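Local coordinates for protein xylan esterase, putative, AXE2C (Cellvibrio japonicus, PDB 2WAA) that removes acetyl groups from acetylated xylan and glucomannan, contributing to the breakdown of plant cell wall polysaccharides, at residues 53-59 against 111-117; 58-64 against 76-81; 36-42 against 101-107. One frame throughout, in Å; residues are numbered along the deposited sequence. Where two conformers were deposited one is given.

Contact 1. Residues 53-59 against 111-117; sequences TAEMQSS and QVTLKQL
M56 and L114 meet on the inner face of an antiparallel strand pair, 53-58 with 112-117, in the jelly-roll beta-sandwich domain of this family 2 carbohydrate esterase. The two side chains pass at a slant, M56 CG lying 3.8 Å from L114 CD1. A bend at the last torsion of the methionine (chi3 75°) carries CE along to V112, 3.9 Å from CG1. Beyond them, I65 and L43 belong to the other sheet of the sandwich.

On the outer face Q57 and T113 run alongside each other, with CG of the glutamine 3.8 Å from CB of the threonine, whose OG1 is bonded to T35. In the conformer described, the Q57 amide also lies across the end of K115; a water joins Q57 OE1 to K115 NZ, which has a second partner in Q83. K115 and Q116 together face E55 in a beta bulge: K115 N donates to E55 O, while E55 N donates to Q116 O at 3.0 Å. At the far end S59 N binds Q111 O (2.8 Å), and S59 OG, turned back between its own N and carbonyl carbon (chi1 54°), accepts Q111 N at 3.0 Å with an N-H...O angle of 162°.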
loop_
_atom_site.group_PDB
_atom_site.type_symbol
_atom_site.label_atom_id
_atom_site.label_comp_id
_atom_site.label_asym_id
_atom_site.label_seq_id
_atom_site.Cartn_x
_atom_site.Cartn_y
_atom_site.Cartn_z
ATOM N N THR A 53 -21.947 -5.085 10.630
ATOM C CA THR A 53 -21.170 -4.161 11.446
ATOM C C THR A 53 -19.795 -4.765 11.708
ATOM O O THR A 53 -19.619 -5.981 11.652
ATOM C CB THR A 53 -21.822 -3.784 12.833
ATOM O OG1 THR A 53 -21.878 -4.955 13.673
ATOM C CG2 THR A 53 -23.234 -3.214 12.644
ATOM N N ALA A 54 -18.842 -3.901 12.025
ATOM C CA ALA A 54 -17.497 -4.343 12.384
ATOM C C ALA A 54 -17.048 -3.670 13.674
ATOM O O ALA A 54 -17.339 -2.493 13.892
ATOM C CB ALA A 54 -16.567 -3.944 11.282
ATOM N N GLU A 55 -16.299 -4.400 14.498
ATOM C CA GLU A 55 -15.673 -3.799 15.678
ATOM C C GLU A 55 -14.260 -3.351 15.263
ATOM O O GLU A 55 -13.430 -4.209 14.876
ATOM C CB GLU A 55 -15.571 -4.836 16.789
ATOM C CG GLU A 55 -16.962 -5.239 17.328
ATOM C CD GLU A 55 -17.774 -4.044 17.772
ATOM O OE1 GLU A 55 -17.242 -3.220 18.537
ATOM O OE2 GLU A 55 -18.966 -3.959 17.406
ATOM N N MET A 56 -13.994 -2.057 15.315
ATOM C CA MET A 56 -12.708 -1.548 14.860
ATOM C C MET A 56 -12.142 -0.557 15.849
ATOM O O MET A 56 -12.849 -0.060 16.718
ATOM C CB MET A 56 -12.842 -0.869 13.485
ATOM C CG MET A 56 -13.549 -1.763 12.482
ATOM S SD MET A 56 -13.471 -1.097 10.813
ATOM C CE MET A 56 -11.759 -1.477 10.393
ATOM N N GLN A 57 -10.845 -0.276 15.710
ATOM C CA GLN A 57 -10.157 0.700 16.575
ATOM C C GLN A 57 -8.874 1.092 15.845
ATOM O O GLN A 57 -8.366 0.280 15.057
ATOM C CB GLN A 57 -9.851 0.078 17.953
ATOM C CG GLN A 57 -9.040 -1.192 17.930
ATOM C CD GLN A 57 -8.683 -1.757 19.353
ATOM O OE1 GLN A 57 -9.119 -1.250 20.392
ATOM N NE2 GLN A 57 -7.892 -2.815 19.369
ATOM N N SER A 58 -8.321 2.273 16.120
ATOM C CA SER A 58 -6.991 2.605 15.598
ATOM C C SER A 58 -6.090 2.962 16.794
ATOM O O SER A 58 -6.605 3.244 17.886
ATOM C CB SER A 58 -7.051 3.748 14.599
ATOM O OG SER A 58 -7.320 4.975 15.259
ATOM N N SER A 59 -4.777 2.925 16.634
ATOM C CA SER A 59 -3.930 3.083 17.809
ATOM C C SER A 59 -3.897 4.497 18.329
ATOM O O SER A 59 -3.715 4.694 19.553
ATOM C CB SER A 59 -2.506 2.626 17.533
ATOM O OG SER A 59 -2.045 3.314 16.402
ATOM N N GLN A 111 -1.947 2.205 13.650
ATOM C CA GLN A 111 -2.336 0.911 13.103
ATOM C C GLN A 111 -3.805 0.716 13.421
ATOM O O GLN A 111 -4.320 1.215 14.451
ATOM C CB GLN A 111 -1.500 -0.230 13.695
ATOM C CG GLN A 111 -0.122 -0.335 13.063
ATOM C CD GLN A 111 0.810 0.656 13.647
ATOM O OE1 GLN A 111 0.711 0.952 14.851
ATOM N NE2 GLN A 111 1.755 1.185 12.828
ATOM N N VAL A 112 -4.502 0.040 12.511
ATOM C CA VAL A 112 -5.945 -0.187 12.675
ATOM C C VAL A 112 -6.163 -1.647 12.981
ATOM O O VAL A 112 -5.463 -2.492 12.434
ATOM C CB VAL A 112 -6.666 0.147 11.372
ATOM C CG1 VAL A 112 -8.151 -0.392 11.376
ATOM C CG2 VAL A 112 -6.631 1.670 11.108
ATOM N N THR A 113 -7.151 -1.963 13.830
ATOM C CA THR A 113 -7.462 -3.357 14.130
ATOM C C THR A 113 -8.938 -3.590 13.776
ATOM O O THR A 113 -9.804 -2.787 14.138
ATOM C CB THR A 113 -7.246 -3.629 15.637
ATOM O OG1 THR A 113 -5.853 -3.469 15.932
ATOM C CG2 THR A 113 -7.764 -5.070 16.041
ATOM N N LEU A 114 -9.202 -4.672 13.051
ATOM C CA LEU A 114 -10.559 -5.127 12.833
ATOM C C LEU A 114 -10.661 -6.346 13.716
ATOM O O LEU A 114 -9.851 -7.274 13.581
ATOM C CB LEU A 114 -10.752 -5.543 11.372
ATOM C CG LEU A 114 -12.066 -6.296 11.155
ATOM C CD1 LEU A 114 -13.244 -5.416 11.511
ATOM C CD2 LEU A 114 -12.133 -6.778 9.675
ATOM N N LYS A 115 -11.623 -6.369 14.640
ATOM C CA LYS A 115 -11.723 -7.530 15.568
ATOM C C LYS A 115 -12.688 -8.619 15.090
ATOM O O LYS A 115 -12.372 -9.815 15.120
ATOM C CB LYS A 115 -12.166 -7.068 16.966
ATOM C CG LYS A 115 -11.162 -6.106 17.555
ATOM C CD LYS A 115 -11.447 -5.836 19.045
ATOM C CE LYS A 115 -10.311 -5.004 19.671
ATOM N NZ LYS A 115 -10.600 -4.679 21.108
ATOM N N GLN A 116 -13.874 -8.191 14.666
ATOM C CA GLN A 116 -14.912 -9.192 14.291
ATOM C C GLN A 116 -16.010 -8.474 13.528
ATOM O O GLN A 116 -16.073 -7.241 13.561
ATOM C CB GLN A 116 -15.444 -9.960 15.543
ATOM C CG GLN A 116 -15.787 -9.088 16.667
ATOM C CD GLN A 116 -16.168 -9.829 18.016
ATOM O OE1 GLN A 116 -16.663 -9.171 18.916
ATOM N NE2 GLN A 116 -15.913 -11.127 18.141
ATOM N N LEU A 117 -16.808 -9.228 12.773
ATOM C CA LEU A 117 -17.925 -8.685 11.985
ATOM C C LEU A 117 -19.182 -9.407 12.428
ATOM O O LEU A 117 -19.138 -10.646 12.622
ATOM C CB LEU A 117 -17.725 -9.018 10.499
ATOM C CG LEU A 117 -16.561 -8.472 9.681
ATOM C CD1 LEU A 117 -16.654 -8.959 8.209
ATOM C CD2 LEU A 117 -16.562 -6.927 9.763
HETATM O O HOH W 1 -8.403 -3.522 22.296
HETATM O O HOH W 2 0.746 3.220 16.475
#

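Contact 2. Residues 58-64 against 76-81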
loop_
_atom_site.group_PDB
_atom_site.type_symbol
_atom_site.label_atom_id
_atom_site.label_comp_id
_atom_site.label_asym_id
_atom_site.label_seq_id
_atom_site.Cartn_x
_atom_site.Cartn_y
_atom_site.Cartn_z
ATOM N N SER A 58 -8.321 2.273 16.120
ATOM C CA SER A 58 -6.991 2.605 15.598
ATOM C C SER A 58 -6.090 2.962 16.794
ATOM O O SER A 58 -6.605 3.244 17.886
ATOM C CB SER A 58 -7.051 3.748 14.599
ATOM O OG SER A 58 -7.320 4.975 15.259
ATOM N N SER A 59 -4.777 2.925 16.634
ATOM C CA SER A 59 -3.930 3.083 17.809
ATOM C C SER A 59 -3.897 4.497 18.329
ATOM O O SER A 59 -3.715 4.694 19.553
ATOM C CB SER A 59 -2.506 2.626 17.533
ATOM O OG SER A 59 -2.045 3.314 16.402
ATOM N N ASN A 60 -4.042 5.480 17.435
ATOM C CA ASN A 60 -3.928 6.895 17.827
ATOM C C ASN A 60 -5.140 7.732 17.479
ATOM O O ASN A 60 -5.070 8.967 17.569
ATOM C CB ASN A 60 -2.745 7.587 17.110
ATOM C CG ASN A 60 -1.434 6.918 17.359
ATOM O OD1 ASN A 60 -1.080 6.576 18.504
ATOM N ND2 ASN A 60 -0.666 6.741 16.283
ATOM N N GLY A 61 -6.206 7.101 16.993
ATOM C CA GLY A 61 -7.411 7.813 16.640
ATOM C C GLY A 61 -7.195 8.745 15.460
ATOM O O GLY A 61 -7.916 9.734 15.285
ATOM N N ASN A 62 -6.192 8.423 14.637
ATOM C CA ASN A 62 -5.815 9.294 13.541
ATOM C C ASN A 62 -5.765 8.531 12.203
ATOM O O ASN A 62 -5.063 8.949 11.272
ATOM C CB ASN A 62 -4.426 9.861 13.899
ATOM C CG ASN A 62 -4.067 11.103 13.114
ATOM O OD1 ASN A 62 -4.937 11.807 12.624
ATOM N ND2 ASN A 62 -2.748 11.413 13.051
ATOM N N SER A 63 -6.475 7.407 12.136
ATOM C CA SER A 63 -6.433 6.501 10.957
ATOM C C SER A 63 -7.763 6.511 10.164
ATOM O O SER A 63 -8.858 6.546 10.737
ATOM C CB SER A 63 -6.144 5.056 11.379
ATOM O OG SER A 63 -4.960 4.971 12.158
ATOM N N TRP A 64 -7.664 6.441 8.838
ATOM C CA TRP A 64 -8.862 6.484 8.012
ATOM C C TRP A 64 -9.005 5.206 7.213
ATOM O O TRP A 64 -7.997 4.592 6.755
ATOM C CB TRP A 64 -8.781 7.649 6.997
ATOM C CG TRP A 64 -8.899 9.042 7.666
ATOM C CD1 TRP A 64 -7.914 9.752 8.326
ATOM C CD2 TRP A 64 -10.083 9.868 7.703
ATOM N NE1 TRP A 64 -8.419 10.961 8.747
ATOM C CE2 TRP A 64 -9.740 11.062 8.380
ATOM C CE3 TRP A 64 -11.386 9.729 7.178
ATOM C CZ2 TRP A 64 -10.666 12.090 8.599
ATOM C CZ3 TRP A 64 -12.312 10.753 7.373
ATOM C CH2 TRP A 64 -11.953 11.924 8.090
ATOM N N SER A 76 -15.627 7.496 3.548
ATOM C CA SER A 76 -14.389 7.542 4.328
ATOM C C SER A 76 -14.703 7.829 5.801
ATOM O O SER A 76 -15.474 8.743 6.099
ATOM C CB SER A 76 -13.443 8.620 3.791
ATOM O OG SER A 76 -13.282 8.506 2.382
ATOM N N ILE A 77 -14.102 7.065 6.701
ATOM C CA ILE A 77 -14.385 7.159 8.141
ATOM C C ILE A 77 -13.087 7.222 8.925
ATOM O O ILE A 77 -12.154 6.467 8.624
ATOM C CB ILE A 77 -15.100 5.845 8.556
ATOM C CG1 ILE A 77 -16.362 5.687 7.699
ATOM C CG2 ILE A 77 -15.408 5.823 10.112
ATOM C CD1 ILE A 77 -17.131 4.363 8.074
ATOM N N LYS A 78 -13.015 8.107 9.917
ATOM C CA LYS A 78 -11.828 8.202 10.759
ATOM C C LYS A 78 -12.085 7.357 12.011
ATOM O O LYS A 78 -13.137 7.471 12.621
ATOM C CB LYS A 78 -11.578 9.656 11.159
ATOM C CG LYS A 78 -10.226 9.902 11.876
ATOM C CD LYS A 78 -10.108 11.403 12.197
ATOM C CE LYS A 78 -8.738 11.751 12.696
ATOM N NZ LYS A 78 -8.769 13.282 12.918
ATOM N N LEU A 79 -11.192 6.449 12.347
ATOM C CA LEU A 79 -11.466 5.518 13.452
ATOM C C LEU A 79 -10.925 6.045 14.787
ATOM O O LEU A 79 -9.745 6.388 14.910
ATOM C CB LEU A 79 -10.803 4.149 13.132
ATOM C CG LEU A 79 -11.389 3.392 11.927
ATOM C CD1 LEU A 79 -10.574 2.132 11.737
ATOM C CD2 LEU A 79 -12.889 3.037 12.208
ATOM N N ASP A 80 -11.778 6.039 15.799
ATOM C CA ASP A 80 -11.392 6.424 17.163
ATOM C C ASP A 80 -10.389 5.451 17.754
ATOM O O ASP A 80 -10.333 4.296 17.363
ATOM C CB ASP A 80 -12.655 6.376 18.019
ATOM C CG ASP A 80 -12.571 7.248 19.265
ATOM O OD1 ASP A 80 -12.970 8.439 19.161
ATOM O OD2 ASP A 80 -12.174 6.726 20.338
ATOM N N ALA A 81 -9.608 5.926 18.730
ATOM C CA ALA A 81 -8.697 5.058 19.429
ATOM C C ALA A 81 -9.427 4.014 20.304
ATOM O O ALA A 81 -8.876 2.978 20.626
ATOM C CB ALA A 81 -7.717 5.912 20.285
HETATM O O HOH W 3 -6.410 2.218 20.634
HETATM O O HOH W 4 -6.434 13.313 14.277
HETATM O O HOH W 5 -7.665 13.594 9.999
#
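One face of the W64 indole is covered by K78, whose CB sits 3.5 Å from the centroid of the six-membered ring and only 9° off the ring normal, a CH-pi contact. At the edge of the indole, near its plane, lie the backbone oxygen of S76 and a water bound to NE1. R104 and R159 also touch the tryptophan. With CG anti to the backbone N (chi1 -171°) and the remaining torsions extended, the lysine chain slants over the indole, CG 3.7 Å from W64 CE2, until CE passes G61 O at 3.4 Å. The ammonium group is thereby led beyond the ring to two waters: one is shared with W64 NE1, which also makes a weak bond to T158, and the other with N62 OD1.

This pairing belongs to the beta hairpin formed by strands 63-69 and 75-79, where W64 and K78 are a non-hydrogen-bonded antiparallel pair. L79 N donates to S63 O at 2.8 Å, and the L79 side chain turns to the other face, against V112, I65 and V86.

Between strands 51-58 and 63-69 the chain turns, and S58 to G61 fold against L79-A81. The buried S58 OG donates to L79 O at 2.8 Å, approaching from well above the carbonyl plane (45° out of it), and takes a weak bond from G61 N. L79 O is approached as well by G61 CA at 3.2 Å, a CA-H...O contact. S58 N completes the grip by donating to D80 O at 3.1 Å, and a water donates to both S58 O and A81 O.

Contact 3. Residues 36-42 against 101-107; sequences FGYPGVS and IIHRSEN
F36 turns the edge of its ring toward the face of H103, the planes inclined at 77° and the centroids 5.3 Å apart; V41 CG1 lies over one face of the phenyl ring. The next carbonyl, G37 O, comes to the rim of the imidazole near its plane, 3.2 Å from H103 CE1. G37 CA packs against N107 OD1.

Y38 contributes both its ring and its backbone oxygen; its OH bonds to F205 O. The ring takes N107 ND2 over one face, 3.3 Å from CD1, with the amide plane almost perpendicular to the ring, while N107 OD1 is held by Q111 and G211. The backbone oxygen of Y38 accepts H103 ND1 at 2.8 Å; the bond is nearly straight (167°) and lies in the imidazole plane, although the donor stands above the carbonyl plane. This bond, with F36 against the imidazole, limits the rotation of the H103 ring.

Y38 to V41 form a type II beta turn in the loop that leaves strand 34-36 of one sheet of the jelly roll for strand 42-48 of the other. P39, within it, runs alongside E106, CD to CB 3.9 Å, and also touches C144 and C183, the disulfide pair of the catalytic domain. The E106 carboxylate bonds to W161 NE1 and G185 N, and the E106 side chain comes within about 4 Å (nearest atoms) of that of S141, the inferred nucleophile.

G40, at positive phi (88°), donates its N to H103 O at 2.8 Å. V41 O receives H103 N, also at 2.8 Å, and S42 then enters the strand opposite I102 as a non-hydrogen-bonded pair.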
loop_
_atom_site.group_PDB
_atom_site.type_symbol
_atom_site.label_atom_id
_atom_site.label_comp_id
_atom_site.label_asym_id
_atom_site.label_seq_id
_atom_site.Cartn_x
_atom_site.Cartn_y
_atom_site.Cartn_z
ATOM N N PHE A 36 -3.267 -3.857 11.060
ATOM C CA PHE A 36 -2.525 -3.452 9.892
ATOM C C PHE A 36 -2.154 -1.985 9.920
ATOM O O PHE A 36 -2.824 -1.153 10.565
ATOM C CB PHE A 36 -3.325 -3.807 8.616
ATOM C CG PHE A 36 -4.788 -3.452 8.677
ATOM C CD1 PHE A 36 -5.256 -2.219 8.206
ATOM C CD2 PHE A 36 -5.700 -4.360 9.213
ATOM C CE1 PHE A 36 -6.595 -1.880 8.274
ATOM C CE2 PHE A 36 -7.071 -4.042 9.276
ATOM C CZ PHE A 36 -7.512 -2.785 8.804
ATOM N N GLY A 37 -1.054 -1.672 9.214
ATOM C CA GLY A 37 -0.508 -0.335 9.218
ATOM C C GLY A 37 -0.214 0.208 7.816
ATOM O O GLY A 37 -0.232 1.414 7.634
ATOM N N TYR A 38 0.115 -0.656 6.859
ATOM C CA TYR A 38 0.428 -0.158 5.512
ATOM C C TYR A 38 -0.836 0.303 4.799
ATOM O O TYR A 38 -1.903 -0.220 5.052
ATOM C CB TYR A 38 1.146 -1.219 4.676
ATOM C CG TYR A 38 2.580 -1.384 5.101
ATOM C CD1 TYR A 38 3.518 -0.360 4.891
ATOM C CD2 TYR A 38 3.000 -2.544 5.752
ATOM C CE1 TYR A 38 4.834 -0.512 5.298
ATOM C CE2 TYR A 38 4.352 -2.700 6.155
ATOM C CZ TYR A 38 5.238 -1.665 5.938
ATOM O OH TYR A 38 6.584 -1.796 6.296
ATOM N N PRO A 39 -0.729 1.297 3.903
ATOM C CA PRO A 39 -1.963 1.748 3.212
ATOM C C PRO A 39 -2.364 0.715 2.142
ATOM O O PRO A 39 -1.526 -0.115 1.747
ATOM C CB PRO A 39 -1.519 3.041 2.500
ATOM C CG PRO A 39 -0.031 2.816 2.265
ATOM C CD PRO A 39 0.470 2.058 3.496
ATOM N N GLY A 40 -3.642 0.693 1.771
ATOM C CA GLY A 40 -4.127 -0.187 0.700
ATOM C C GLY A 40 -4.551 -1.591 1.155
ATOM O O GLY A 40 -5.060 -2.382 0.331
ATOM N N VAL A 41 -4.290 -1.917 2.426
ATOM C CA VAL A 41 -4.728 -3.196 2.982
ATOM C C VAL A 41 -6.254 -3.227 2.811
ATOM O O VAL A 41 -6.957 -2.289 3.216
ATOM C CB VAL A 41 -4.344 -3.356 4.443
ATOM C CG1 VAL A 41 -5.001 -4.648 5.035
ATOM C CG2 VAL A 41 -2.780 -3.384 4.570
ATOM N N SER A 42 -6.735 -4.299 2.187
ATOM C CA SER A 42 -8.115 -4.378 1.774
ATOM C C SER A 42 -8.735 -5.683 2.311
ATOM O O SER A 42 -8.210 -6.782 2.018
ATOM C CB SER A 42 -8.147 -4.355 0.246
ATOM O OG SER A 42 -7.681 -3.107 -0.278
ATOM N N ILE A 101 -13.364 -3.018 2.907
ATOM C CA ILE A 101 -12.787 -1.996 3.770
ATOM C C ILE A 101 -11.358 -1.793 3.272
ATOM O O ILE A 101 -10.622 -2.762 3.101
ATOM C CB ILE A 101 -12.785 -2.444 5.240
ATOM C CG1 ILE A 101 -14.247 -2.679 5.697
ATOM C CG2 ILE A 101 -11.997 -1.478 6.126
ATOM C CD1 ILE A 101 -14.366 -3.459 7.036
ATOM N N ILE A 102 -10.979 -0.541 3.016
ATOM C CA ILE A 102 -9.643 -0.260 2.507
ATOM C C ILE A 102 -8.945 0.674 3.462
ATOM O O ILE A 102 -9.485 1.749 3.786
ATOM C CB ILE A 102 -9.618 0.364 1.050
ATOM C CG1 ILE A 102 -10.306 -0.543 0.021
ATOM C CG2 ILE A 102 -8.187 0.496 0.561
ATOM C CD1 ILE A 102 -11.733 -0.088 -0.245
ATOM N N HIS A 103 -7.733 0.293 3.922
ATOM C CA HIS A 103 -6.977 1.199 4.787
ATOM C C HIS A 103 -6.448 2.378 3.939
ATOM O O HIS A 103 -5.671 2.169 2.984
ATOM C CB HIS A 103 -5.800 0.424 5.446
ATOM C CG HIS A 103 -5.108 1.165 6.560
ATOM N ND1 HIS A 103 -3.755 1.046 6.799
ATOM C CD2 HIS A 103 -5.571 2.045 7.486
ATOM C CE1 HIS A 103 -3.416 1.794 7.844
ATOM N NE2 HIS A 103 -4.501 2.405 8.284
ATOM N N ARG A 104 -6.813 3.610 4.306
ATOM C CA ARG A 104 -6.294 4.795 3.596
ATOM C C ARG A 104 -5.017 5.283 4.229
ATOM O O ARG A 104 -4.183 5.860 3.534
ATOM C CB ARG A 104 -7.288 5.965 3.644
ATOM C CG ARG A 104 -8.635 5.662 2.926
ATOM C CD ARG A 104 -9.744 6.618 3.453
ATOM N NE ARG A 104 -9.441 8.035 3.251
ATOM C CZ ARG A 104 -9.713 8.713 2.136
ATOM N NH1 ARG A 104 -10.263 8.119 1.056
ATOM N NH2 ARG A 104 -9.413 10.026 2.075
ATOM N N SER A 105 -4.897 5.113 5.542
ATOM C CA SER A 105 -3.745 5.608 6.305
ATOM C C SER A 105 -2.475 4.810 6.107
ATOM O O SER A 105 -2.512 3.717 5.561
ATOM C CB SER A 105 -4.117 5.724 7.783
ATOM O OG SER A 105 -4.930 6.883 7.919
ATOM N N GLU A 106 -1.334 5.361 6.546
ATOM C CA GLU A 106 -0.093 4.568 6.592
ATOM C C GLU A 106 0.390 4.456 8.042
ATOM O O GLU A 106 -0.187 5.031 8.945
ATOM C CB GLU A 106 1.021 5.194 5.731
ATOM C CG GLU A 106 1.379 6.625 6.147
ATOM C CD GLU A 106 2.567 7.171 5.355
ATOM O OE1 GLU A 106 3.699 6.796 5.704
ATOM O OE2 GLU A 106 2.354 7.959 4.374
ATOM N N ASN A 107 1.456 3.707 8.255
ATOM C CA ASN A 107 1.901 3.369 9.622
ATOM C C ASN A 107 2.084 4.508 10.614
ATOM O O ASN A 107 1.696 4.359 11.784
ATOM C CB ASN A 107 3.198 2.588 9.541
ATOM C CG ASN A 107 2.967 1.097 9.241
ATOM O OD1 ASN A 107 2.596 0.370 10.139
ATOM N ND2 ASN A 107 3.256 0.639 7.994
#

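In the fold
Contact 3 is buried and closest to the middle of the chain, about 7 Å from its centre, whereas contacts 1 and 2 are partly buried and lie 17 to 18 Å out. Contact 1 is a strand pairing within one sheet of the sandwich; contact 2 pairs two strands of a hairpin in the other sheet at its open end, and S58 and S59 take part in both. V112 of contact 1 packs on S63 and L79 of contact 2, and its N hydrogen-bonds to F36 O of contact 3. W64 bonds to R104 and S105. Waters bridge side chains at the outer contacts; contact 3 relies on imidazole, amide and carbonyl groups beside the catalytic domain.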